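Long-range contact in Abbfa_003403 (Acinetobacter baumannii, PDB 4ZXH), which probably assembles a peptide product as a four-domain nonribosomal peptide synthetase with condensation, adenylation, phosphopantetheine-bearing carrier and thioesterase domains: residues Leu61-Met75 against Phe119-Cys131. Sequence-based numbering, arbitrary orientation.
With PX4 (1,2-dimyristoyl-sn-glycero-3-phosphocholine), chain C.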
ATOM      1  N   LEU A  61      41.314  20.298  12.051  1.00 41.89           N
ATOM      2  CA  LEU A  61      40.363  19.258  12.429  1.00 44.29           C
ATOM      3  C   LEU A  61      40.292  19.053  13.945  1.00 50.46           C
ATOM      4  O   LEU A  61      39.214  19.107  14.537  1.00 57.06           O
ATOM      5  CB  LEU A  61      40.725  17.930  11.756  1.00 39.75           C
ATOM      6  CG  LEU A  61      39.842  16.757  12.200  1.00 35.19           C
ATOM      7  CD1 LEU A  61      38.413  17.021  11.837  1.00 26.63           C
ATOM      8  CD2 LEU A  61      40.311  15.443  11.620  1.00 28.26           C
ATOM      9  N   GLU A  62      41.443  18.815  14.564  1.00 48.06           N
ATOM     10  CA  GLU A  62      41.515  18.582  16.004  1.00 45.19           C
ATOM     11  C   GLU A  62      41.035  19.776  16.814  1.00 43.35           C
ATOM     12  O   GLU A  62      40.462  19.605  17.891  1.00 45.15           O
ATOM     13  CB  GLU A  62      42.944  18.219  16.419  1.00 39.59           C
ATOM     14  CG  GLU A  62      43.276  16.743  16.227  1.00 53.58           C
ATOM     15  CD  GLU A  62      44.734  16.415  16.533  1.00 74.63           C
ATOM     16  OE1 GLU A  62      45.570  17.344  16.611  1.00 79.44           O
ATOM     17  OE2 GLU A  62      45.044  15.220  16.705  1.00 83.90           O
ATOM     18  N   ALA A  63      41.265  20.979  16.296  1.00 52.02           N
ATOM     19  CA  ALA A  63      40.882  22.208  16.996  1.00 50.85           C
ATOM     20  C   ALA A  63      39.377  22.430  16.923  1.00 53.67           C
ATOM     21  O   ALA A  63      38.751  22.865  17.896  1.00 47.56           O
ATOM     22  CB  ALA A  63      41.613  23.393  16.416  1.00 34.32           C
ATOM     23  N   VAL A  64      38.807  22.126  15.760  1.00 30.71           N
ATOM     24  CA  VAL A  64      37.386  22.283  15.553  1.00 38.95           C
ATOM     25  C   VAL A  64      36.604  21.291  16.419  1.00 47.02           C
ATOM     26  O   VAL A  64      35.693  21.694  17.152  1.00 55.24           O
ATOM     27  CB  VAL A  64      37.007  22.104  14.075  1.00 31.36           C
ATOM     28  CG1 VAL A  64      35.522  21.890  13.954  1.00 26.78           C
ATOM     29  CG2 VAL A  64      37.393  23.327  13.285  1.00 28.24           C
ATOM     30  N   MET A  65      36.971  20.011  16.342  1.00 34.28           N
ATOM     31  CA  MET A  65      36.343  18.959  17.141  1.00 33.54           C
ATOM     32  C   MET A  65      36.321  19.278  18.645  1.00 36.23           C
ATOM     33  O   MET A  65      35.366  18.954  19.351  1.00 42.79           O
ATOM     34  CB  MET A  65      37.066  17.626  16.916  1.00 36.22           C
ATOM     35  CG  MET A  65      36.561  16.777  15.751  1.00 36.02           C
ATOM     36  SD  MET A  65      37.374  15.155  15.754  1.00 35.07           S
ATOM     37  CE  MET A  65      36.647  14.483  17.251  1.00 72.47           C
ATOM     38  N   HIS A  66      37.395  19.897  19.123  1.00 32.59           N
ATOM     39  CA  HIS A  66      37.538  20.290  20.523  1.00 34.17           C
ATOM     40  C   HIS A  66      36.659  21.484  20.890  1.00 38.37           C
ATOM     41  O   HIS A  66      36.102  21.532  21.983  1.00 43.56           O
ATOM     42  CB  HIS A  66      39.004  20.625  20.818  1.00 37.13           C
ATOM     43  CG  HIS A  66      39.245  21.121  22.208  1.00 45.28           C
ATOM     44  ND1 HIS A  66      39.082  22.443  22.566  1.00 54.90           N
ATOM     45  CD2 HIS A  66      39.641  20.475  23.329  1.00 47.22           C
ATOM     46  CE1 HIS A  66      39.369  22.592  23.846  1.00 53.72           C
ATOM     47  NE2 HIS A  66      39.710  21.413  24.334  1.00 55.29           N
ATOM     48  N   ASP A  67      36.548  22.444  19.975  1.00 34.47           N
ATOM     49  CA  ASP A  67      35.823  23.682  20.238  1.00 36.93           C
ATOM     50  C   ASP A  67      34.296  23.568  20.131  1.00 39.32           C
ATOM     51  O   ASP A  67      33.574  24.376  20.721  1.00 46.38           O
ATOM     52  CB  ASP A  67      36.305  24.778  19.287  1.00 46.45           C
ATOM     53  CG  ASP A  67      37.686  25.308  19.646  1.00 54.48           C
ATOM     54  OD1 ASP A  67      38.197  25.004  20.745  1.00 54.92           O
ATOM     55  OD2 ASP A  67      38.254  26.056  18.824  1.00 57.66           O
ATOM     56  N   TYR A  68      33.814  22.580  19.379  1.00 33.43           N
ATOM     57  CA  TYR A  68      32.379  22.414  19.144  1.00 33.60           C
ATOM     58  C   TYR A  68      31.907  21.026  19.593  1.00 33.87           C
ATOM     59  O   TYR A  68      31.965  20.058  18.829  1.00 33.62           O
ATOM     60  CB  TYR A  68      32.046  22.650  17.660  1.00 28.06           C
ATOM     61  CG  TYR A  68      32.563  23.980  17.152  1.00 38.91           C
ATOM     62  CD1 TYR A  68      32.380  25.154  17.896  1.00 40.33           C
ATOM     63  CD2 TYR A  68      33.260  24.067  15.948  1.00 37.10           C
ATOM     64  CE1 TYR A  68      32.861  26.379  17.445  1.00 35.73           C
ATOM     65  CE2 TYR A  68      33.755  25.289  15.487  1.00 38.44           C
ATOM     66  CZ  TYR A  68      33.555  26.443  16.238  1.00 42.97           C
ATOM     67  OH  TYR A  68      34.048  27.654  15.776  1.00 44.77           O
ATOM     68  N   PRO A  69      31.443  20.930  20.850  1.00 37.22           N
ATOM     69  CA  PRO A  69      31.024  19.659  21.458  1.00 34.72           C
ATOM     70  C   PRO A  69      29.974  18.903  20.640  1.00 39.55           C
ATOM     71  O   PRO A  69      29.919  17.682  20.724  1.00 49.80           O
ATOM     72  CB  PRO A  69      30.451  20.095  22.800  1.00 31.90           C
ATOM     73  CG  PRO A  69      31.200  21.356  23.122  1.00 33.10           C
ATOM     74  CD  PRO A  69      31.373  22.050  21.808  1.00 31.85           C
ATOM     75  N   LEU A  70      29.172  19.613  19.852  1.00 33.30           N
ATOM     76  CA  LEU A  70      28.173  18.976  19.003  1.00 31.33           C
ATOM     77  C   LEU A  70      28.802  17.896  18.144  1.00 33.86           C
ATOM     78  O   LEU A  70      28.230  16.829  17.966  1.00 37.97           O
ATOM     79  CB  LEU A  70      27.478  20.010  18.114  1.00 29.72           C
ATOM     80  CG  LEU A  70      26.311  19.532  17.243  1.00 32.55           C
ATOM     81  CD1 LEU A  70      25.206  18.946  18.079  1.00 29.96           C
ATOM     82  CD2 LEU A  70      25.752  20.693  16.485  1.00 42.34           C
ATOM     83  N   LEU A  71      30.000  18.171  17.644  1.00 36.33           N
ATOM     84  CA  LEU A  71      30.706  17.252  16.769  1.00 25.06           C
ATOM     85  C   LEU A  71      31.126  15.946  17.448  1.00 32.70           C
ATOM     86  O   LEU A  71      31.597  15.033  16.778  1.00 39.25           O
ATOM     87  CB  LEU A  71      31.933  17.950  16.183  1.00 25.28           C
ATOM     88  CG  LEU A  71      31.642  19.030  15.131  1.00 28.99           C
ATOM     89  CD1 LEU A  71      32.908  19.634  14.585  1.00 24.93           C
ATOM     90  CD2 LEU A  71      30.822  18.448  13.986  1.00 25.96           C
ATOM     91  N   ARG A  72      30.957  15.857  18.765  1.00 33.42           N
ATOM     92  CA  ARG A  72      31.313  14.657  19.521  1.00 27.84           C
ATOM     93  C   ARG A  72      30.060  13.960  20.093  1.00 33.64           C
ATOM     94  O   ARG A  72      30.118  13.257  21.102  1.00 37.67           O
ATOM     95  CB  ARG A  72      32.307  15.015  20.644  1.00 29.59           C
ATOM     96  CG  ARG A  72      33.588  15.732  20.148  1.00 38.35           C
ATOM     97  CD  ARG A  72      34.661  16.013  21.227  1.00 31.77           C
ATOM     98  NE  ARG A  72      34.166  16.714  22.419  1.00 35.33           N
ATOM     99  CZ  ARG A  72      34.187  18.032  22.589  1.00 45.57           C
ATOM    100  NH1 ARG A  72      34.686  18.822  21.650  1.00 48.40           N
ATOM    101  NH2 ARG A  72      33.718  18.567  23.708  1.00 53.68           N
ATOM    102  N   VAL A  73      28.924  14.145  19.426  1.00 36.43           N
ATOM    103  CA  VAL A  73      27.641  13.613  19.887  1.00 26.64           C
ATOM    104  C   VAL A  73      27.268  12.254  19.263  1.00 26.04           C
ATOM    105  O   VAL A  73      27.584  11.987  18.108  1.00 30.34           O
ATOM    106  CB  VAL A  73      26.524  14.650  19.598  1.00 25.94           C
ATOM    107  CG1 VAL A  73      25.146  14.014  19.524  1.00 25.52           C
ATOM    108  CG2 VAL A  73      26.554  15.755  20.632  1.00 27.07           C
ATOM    109  N   SER A  74      26.624  11.394  20.050  1.00 26.77           N
ATOM    110  CA  SER A  74      25.921  10.214  19.540  1.00 26.32           C
ATOM    111  C   SER A  74      24.497  10.240  20.108  1.00 31.35           C
ATOM    112  O   SER A  74      24.233  10.976  21.064  1.00 32.32           O
ATOM    113  CB  SER A  74      26.654   8.911  19.908  1.00 27.34           C
ATOM    114  OG  SER A  74      26.385   8.460  21.229  1.00 41.14           O
ATOM    115  N   MET A  75      23.576   9.473  19.520  1.00 32.88           N
ATOM    116  CA  MET A  75      22.162   9.536  19.915  1.00 35.94           C
ATOM    117  C   MET A  75      21.578   8.153  20.169  1.00 26.77           C
ATOM    118  O   MET A  75      20.795   7.641  19.378  1.00 36.69           O
ATOM    119  CB  MET A  75      21.326  10.268  18.848  1.00 24.83           C
ATOM    120  CG  MET A  75      21.748  11.720  18.599  1.00 24.34           C
ATOM    121  SD  MET A  75      20.890  12.533  17.228  1.00 23.02           S
ATOM    122  CE  MET A  75      21.935  13.941  16.966  1.00 68.83           C
ATOM    123  N   PHE A 119      24.297   6.263   8.254  1.00 22.93           N
ATOM    124  CA  PHE A 119      24.836   6.407   9.601  1.00 23.49           C
ATOM    125  C   PHE A 119      24.058   5.552  10.600  1.00 24.67           C
ATOM    126  O   PHE A 119      22.870   5.332  10.436  1.00 33.77           O
ATOM    127  CB  PHE A 119      24.776   7.870  10.062  1.00 20.40           C
ATOM    128  CG  PHE A 119      25.725   8.794   9.342  1.00 28.90           C
ATOM    129  CD1 PHE A 119      26.966   9.104   9.893  1.00 29.44           C
ATOM    130  CD2 PHE A 119      25.360   9.392   8.144  1.00 29.23           C
ATOM    131  CE1 PHE A 119      27.830   9.960   9.249  1.00 22.73           C
ATOM    132  CE2 PHE A 119      26.217  10.251   7.494  1.00 29.90           C
ATOM    133  CZ  PHE A 119      27.457  10.536   8.043  1.00 26.16           C
ATOM    134  N   ASP A 120      24.742   5.084  11.636  1.00 30.37           N
ATOM    135  CA  ASP A 120      24.108   4.570  12.840  1.00 23.25           C
ATOM    136  C   ASP A 120      24.147   5.685  13.876  1.00 37.58           C
ATOM    137  O   ASP A 120      25.209   6.008  14.420  1.00 41.00           O
ATOM    138  CB  ASP A 120      24.838   3.327  13.341  1.00 28.53           C
ATOM    139  CG  ASP A 120      24.161   2.676  14.549  1.00 43.70           C
ATOM    140  OD1 ASP A 120      23.320   3.318  15.234  1.00 41.16           O
ATOM    141  OD2 ASP A 120      24.476   1.491  14.800  1.00 46.75           O
ATOM    142  N   LEU A 121      23.001   6.288  14.150  1.00 33.78           N
ATOM    143  CA  LEU A 121      23.007   7.497  14.954  1.00 29.65           C
ATOM    144  C   LEU A 121      23.382   7.218  16.406  1.00 29.38           C
ATOM    145  O   LEU A 121      23.637   8.140  17.168  1.00 37.13           O
ATOM    146  CB  LEU A 121      21.646   8.191  14.878  1.00 27.59           C
ATOM    147  CG  LEU A 121      21.230   8.656  13.480  1.00 21.25           C
ATOM    148  CD1 LEU A 121      19.908   9.387  13.533  1.00 21.04           C
ATOM    149  CD2 LEU A 121      22.304   9.519  12.855  1.00 20.69           C
ATOM    150  N   THR A 122      23.435   5.951  16.789  1.00 26.78           N
ATOM    151  CA  THR A 122      23.767   5.608  18.172  1.00 32.00           C
ATOM    152  C   THR A 122      25.278   5.479  18.416  1.00 39.29           C
ATOM    153  O   THR A 122      25.734   5.380  19.563  1.00 48.39           O
ATOM    154  CB  THR A 122      23.095   4.307  18.581  1.00 34.16           C
ATOM    155  OG1 THR A 122      23.842   3.207  18.064  1.00 41.31           O
ATOM    156  CG2 THR A 122      21.697   4.254  18.009  1.00 36.23           C
ATOM    157  N   GLN A 123      26.044   5.505  17.333  1.00 36.17           N
ATOM    158  CA  GLN A 123      27.486   5.328  17.389  1.00 43.78           C
ATOM    159  C   GLN A 123      28.180   6.534  16.732  1.00 40.75           C
ATOM    160  O   GLN A 123      27.964   6.798  15.545  1.00 42.96           O
ATOM    161  CB  GLN A 123      27.875   4.014  16.685  1.00 56.94           C
ATOM    162  CG  GLN A 123      29.057   3.247  17.305  1.00 75.68           C
ATOM    163  CD  GLN A 123      28.864   2.910  18.786  1.00 84.32           C
ATOM    164  OE1 GLN A 123      29.791   3.034  19.590  1.00 86.55           O
ATOM    165  NE2 GLN A 123      27.660   2.459  19.143  1.00 80.85           N
ATOM    166  N   PRO A 124      29.012   7.269  17.499  1.00 38.86           N
ATOM    167  CA  PRO A 124      29.703   8.469  17.010  1.00 32.55           C
ATOM    168  C   PRO A 124      30.879   8.097  16.139  1.00 34.85           C
ATOM    169  O   PRO A 124      31.426   7.023  16.340  1.00 36.91           O
ATOM    170  CB  PRO A 124      30.178   9.142  18.291  1.00 30.17           C
ATOM    171  CG  PRO A 124      30.425   8.017  19.206  1.00 28.68           C
ATOM    172  CD  PRO A 124      29.414   6.948  18.877  1.00 43.41           C
ATOM    173  N   PRO A 125      31.287   8.977  15.211  1.00 38.36           N
ATOM    174  CA  PRO A 125      30.716  10.312  14.974  1.00 35.07           C
ATOM    175  C   PRO A 125      29.523  10.275  14.031  1.00 32.33           C
ATOM    176  O   PRO A 125      29.374   9.282  13.329  1.00 38.07           O
ATOM    177  CB  PRO A 125      31.886  11.082  14.349  1.00 27.54           C
ATOM    178  CG  PRO A 125      32.707  10.020  13.669  1.00 27.91           C
ATOM    179  CD  PRO A 125      32.518   8.744  14.429  1.00 25.55           C
ATOM    180  N   LEU A 126      28.691  11.319  14.014  1.00 34.96           N
ATOM    181  CA  LEU A 126      27.563  11.368  13.071  1.00 27.19           C
ATOM    182  C   LEU A 126      27.899  12.242  11.864  1.00 28.88           C
ATOM    183  O   LEU A 126      27.038  12.914  11.293  1.00 28.73           O
ATOM    184  CB  LEU A 126      26.294  11.882  13.733  1.00 21.35           C
ATOM    185  CG  LEU A 126      25.817  11.253  15.040  1.00 22.21           C
ATOM    186  CD1 LEU A 126      24.351  11.453  15.184  1.00 27.58           C
ATOM    187  CD2 LEU A 126      26.187   9.794  15.186  1.00 22.80           C
ATOM    188  N   TRP A 127      29.169  12.219  11.483  1.00 23.02           N
ATOM    189  CA  TRP A 127      29.635  12.937  10.315  1.00 21.72           C
ATOM    190  C   TRP A 127      30.871  12.228   9.773  1.00 24.11           C
ATOM    191  O   TRP A 127      31.516  11.469  10.499  1.00 33.01           O
ATOM    192  CB  TRP A 127      29.932  14.395  10.664  1.00 22.82           C
ATOM    193  CG  TRP A 127      30.815  14.549  11.858  1.00 23.27           C
ATOM    194  CD1 TRP A 127      30.436  14.528  13.169  1.00 22.22           C
ATOM    195  CD2 TRP A 127      32.226  14.774  11.852  1.00 23.44           C
ATOM    196  NE1 TRP A 127      31.532  14.712  13.985  1.00 30.40           N
ATOM    197  CE2 TRP A 127      32.644  14.875  13.197  1.00 33.10           C
ATOM    198  CE3 TRP A 127      33.182  14.910  10.841  1.00 25.67           C
ATOM    199  CZ2 TRP A 127      33.979  15.096  13.556  1.00 37.17           C
ATOM    200  CZ3 TRP A 127      34.521  15.140  11.201  1.00 25.89           C
ATOM    201  CH2 TRP A 127      34.901  15.221  12.541  1.00 24.36           C
ATOM    202  N   ARG A 128      31.166  12.445   8.491  1.00 23.70           N
ATOM    203  CA  ARG A 128      32.315  11.831   7.818  1.00 22.77           C
ATOM    204  C   ARG A 128      32.942  12.803   6.841  1.00 31.06           C
ATOM    205  O   ARG A 128      32.283  13.719   6.341  1.00 28.43           O
ATOM    206  CB  ARG A 128      31.915  10.598   7.039  1.00 28.01           C
ATOM    207  CG  ARG A 128      31.207   9.543   7.819  1.00 30.37           C
ATOM    208  CD  ARG A 128      31.144   8.300   6.974  1.00 30.79           C
ATOM    209  NE  ARG A 128      30.429   8.499   5.715  1.00 33.01           N
ATOM    210  CZ  ARG A 128      29.172   8.101   5.519  1.00 29.93           C
ATOM    211  NH1 ARG A 128      28.513   7.505   6.507  1.00 24.16           N
ATOM    212  NH2 ARG A 128      28.584   8.274   4.341  1.00 23.25           N
ATOM    213  N   ILE A 129      34.214  12.575   6.550  1.00 32.09           N
ATOM    214  CA  ILE A 129      34.903  13.300   5.504  1.00 31.98           C
ATOM    215  C   ILE A 129      35.431  12.306   4.492  1.00 36.23           C
ATOM    216  O   ILE A 129      36.152  11.374   4.864  1.00 46.87           O
ATOM    217  CB  ILE A 129      36.068  14.127   6.057  1.00 30.93           C
ATOM    218  CG1 ILE A 129      35.551  15.140   7.069  1.00 24.01           C
ATOM    219  CG2 ILE A 129      36.813  14.803   4.915  1.00 29.97           C
ATOM    220  CD1 ILE A 129      36.627  15.702   7.952  1.00 32.19           C
ATOM    221  N   HIS A 130      35.078  12.492   3.222  1.00 27.73           N
ATOM    222  CA  HIS A 130      35.536  11.591   2.165  1.00 26.61           C
ATOM    223  C   HIS A 130      36.526  12.325   1.271  1.00 23.51           C
ATOM    224  O   HIS A 130      36.161  13.328   0.672  1.00 30.46           O
ATOM    225  CB  HIS A 130      34.361  11.090   1.325  1.00 27.09           C
ATOM    226  CG  HIS A 130      33.428  10.161   2.041  1.00 29.41           C
ATOM    227  ND1 HIS A 130      33.559   8.790   1.992  1.00 33.52           N
ATOM    228  CD2 HIS A 130      32.318  10.404   2.781  1.00 36.15           C
ATOM    229  CE1 HIS A 130      32.586   8.229   2.692  1.00 31.20           C
ATOM    230  NE2 HIS A 130      31.819   9.185   3.183  1.00 30.13           N
ATOM    231  N   CYS A 131      37.760  11.840   1.170  1.00 24.61           N
ATOM    232  CA  CYS A 131      38.779  12.510   0.350  1.00 25.41           C
ATOM    233  C   CYS A 131      39.220  11.697  -0.858  1.00 34.62           C
ATOM    234  O   CYS A 131      39.332  10.482  -0.790  1.00 33.89           O
ATOM    235  CB  CYS A 131      40.016  12.839   1.178  1.00 26.27           C
ATOM    236  SG  CYS A 131      39.641  13.666   2.699  1.00 50.20           S
TER
HETATM  237  O1  PX4 C1402      48.507  12.181   3.292  1.00148.30           O
HETATM  238  O2  PX4 C1402      48.797  12.958   0.821  1.00149.11           O
HETATM  239  P1  PX4 C1402      48.697  13.298   2.289  1.00150.51           P
HETATM  240  O3  PX4 C1402      49.962  14.218   2.694  1.00119.53           O
HETATM  241  C1  PX4 C1402      51.122  13.740   3.378  1.00121.26           C
HETATM  242  C2  PX4 C1402      52.191  14.837   3.339  1.00122.29           C
HETATM  243  N1  PX4 C1402      53.353  14.553   4.210  1.00123.08           N
HETATM  244  C3  PX4 C1402      53.693  13.120   4.183  1.00120.67           C
HETATM  245  C4  PX4 C1402      54.510  15.332   3.735  1.00121.87           C
HETATM  246  C5  PX4 C1402      53.056  14.967   5.589  1.00122.03           C
HETATM  247  O4  PX4 C1402      47.515  14.386   2.483  1.00111.11           O
HETATM  248  C6  PX4 C1402      46.653  14.835   1.433  1.00103.62           C
HETATM  249  C7  PX4 C1402      45.312  15.219   2.047  1.00 92.79           C
HETATM  250  C8  PX4 C1402      45.138  14.283   3.240  1.00 90.53           C
HETATM  251  O5  PX4 C1402      43.907  14.542   3.909  1.00 89.45           O
HETATM  252  C9  PX4 C1402      43.780  14.390   5.354  1.00 75.52           C
HETATM  253  O6  PX4 C1402      44.768  14.197   6.041  1.00 74.96           O
HETATM  254  C10 PX4 C1402      42.419  14.486   5.993  1.00 63.37           C
HETATM  255  C11 PX4 C1402      42.231  15.830   6.681  1.00 48.53           C
HETATM  256  C12 PX4 C1402      41.010  16.530   6.102  1.00 36.92           C
HETATM  257  C13 PX4 C1402      40.287  17.284   7.209  1.00 32.33           C
HETATM  258  C14 PX4 C1402      40.145  18.753   6.844  1.00 30.88           C
HETATM  259  C15 PX4 C1402      39.804  19.532   8.101  1.00 28.27           C
HETATM  260  C16 PX4 C1402      38.495  20.271   7.912  1.00 21.25           C
HETATM  261  C17 PX4 C1402      38.010  20.837   9.234  1.00 20.78           C
HETATM  262  C18 PX4 C1402      37.123  19.821   9.952  1.00 26.15           C
HETATM  263  C19 PX4 C1402      35.651  20.190   9.867  1.00 18.92           C
HETATM  264  C20 PX4 C1402      34.790  18.953  10.102  1.00 32.76           C
HETATM  265  C21 PX4 C1402      33.306  19.321  10.135  1.00 34.96           C
HETATM  266  C22 PX4 C1402      32.408  18.183   9.675  1.00 25.51           C
HETATM  267  O7  PX4 C1402      45.310  16.589   2.482  1.00 82.08           O
HETATM  268  C23 PX4 C1402      44.115  17.330   2.058  1.00 68.97           C
HETATM  269  O8  PX4 C1402      43.549  16.944   1.053  1.00 70.77           O
HETATM  270  C24 PX4 C1402      43.588  18.524   2.859  1.00 54.67           C
HETATM  271  C25 PX4 C1402      42.348  19.227   2.283  1.00 38.16           C
HETATM  272  C26 PX4 C1402      41.767  20.293   3.231  1.00 31.81           C
HETATM  273  C27 PX4 C1402      40.464  20.933   2.712  1.00 29.80           C
HETATM  274  C28 PX4 C1402      39.897  22.034   3.614  1.00 29.52           C
HETATM  275  C29 PX4 C1402      38.595  22.662   3.087  1.00 22.84           C
HETATM  276  C30 PX4 C1402      38.069  23.806   3.968  1.00 26.54           C
HETATM  277  C31 PX4 C1402      36.533  23.994   4.000  1.00 35.08           C
HETATM  278  C32 PX4 C1402      35.868  22.962   4.925  1.00 45.08           C
HETATM  279  C33 PX4 C1402      34.466  23.307   5.448  1.00 45.07           C
HETATM  280  C34 PX4 C1402      33.721  22.057   5.928  1.00 41.96           C
HETATM  281  C35 PX4 C1402      32.718  22.263   7.067  1.00 33.83           C
HETATM  282  C36 PX4 C1402      31.309  21.857   6.665  1.00 18.96           C
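The indole of W127 stands between L71 and P125: methyl CD2 of L71 lies over one face, in a CH-pi contact 4.0 Å from the centroid of the five-membered ring, and CB of P125, which follows a cis peptide bond, lies over the opposite face. At the rim, close to the ring plane, come CG of M65, 3.8 Å from W127 CZ2, and CD1 of L61; SD of M65 also sits at the edge, a Met-aromatic contact. In the same plane W127 NE1 donates to L71 O (2.8 Å), a nearly straight bond that uses a carbonyl lone pair and fixes the rotation of the indole. The lipid PX4 meets this group too, its acyl carbon C22 3.6 Å from W127 CE3 and its C18 3.6 Å from L61 CD1, so the two residues form part of the wall of the hydrocarbon pocket.

Farther along, M75 N donates to L121 O (2.7 Å), on the type I turn D120-Q123, while CB of S74 rests on CD of P124 (3.5 Å). The hydroxyl of S74 is bonded to the indole of W87. CE of M75 reaches CD1 of L126 with its chain extended beyond CG.

Within the condensation domain, helix 56-67 and strand 73-78 are thus joined to strand 127-135 and the loop before it. Strand 127-135 lies between strands 94-98 and 138-146, with I94 touching both L61 and I129, whereas helix 21-32 packs on L121, T122 and M75.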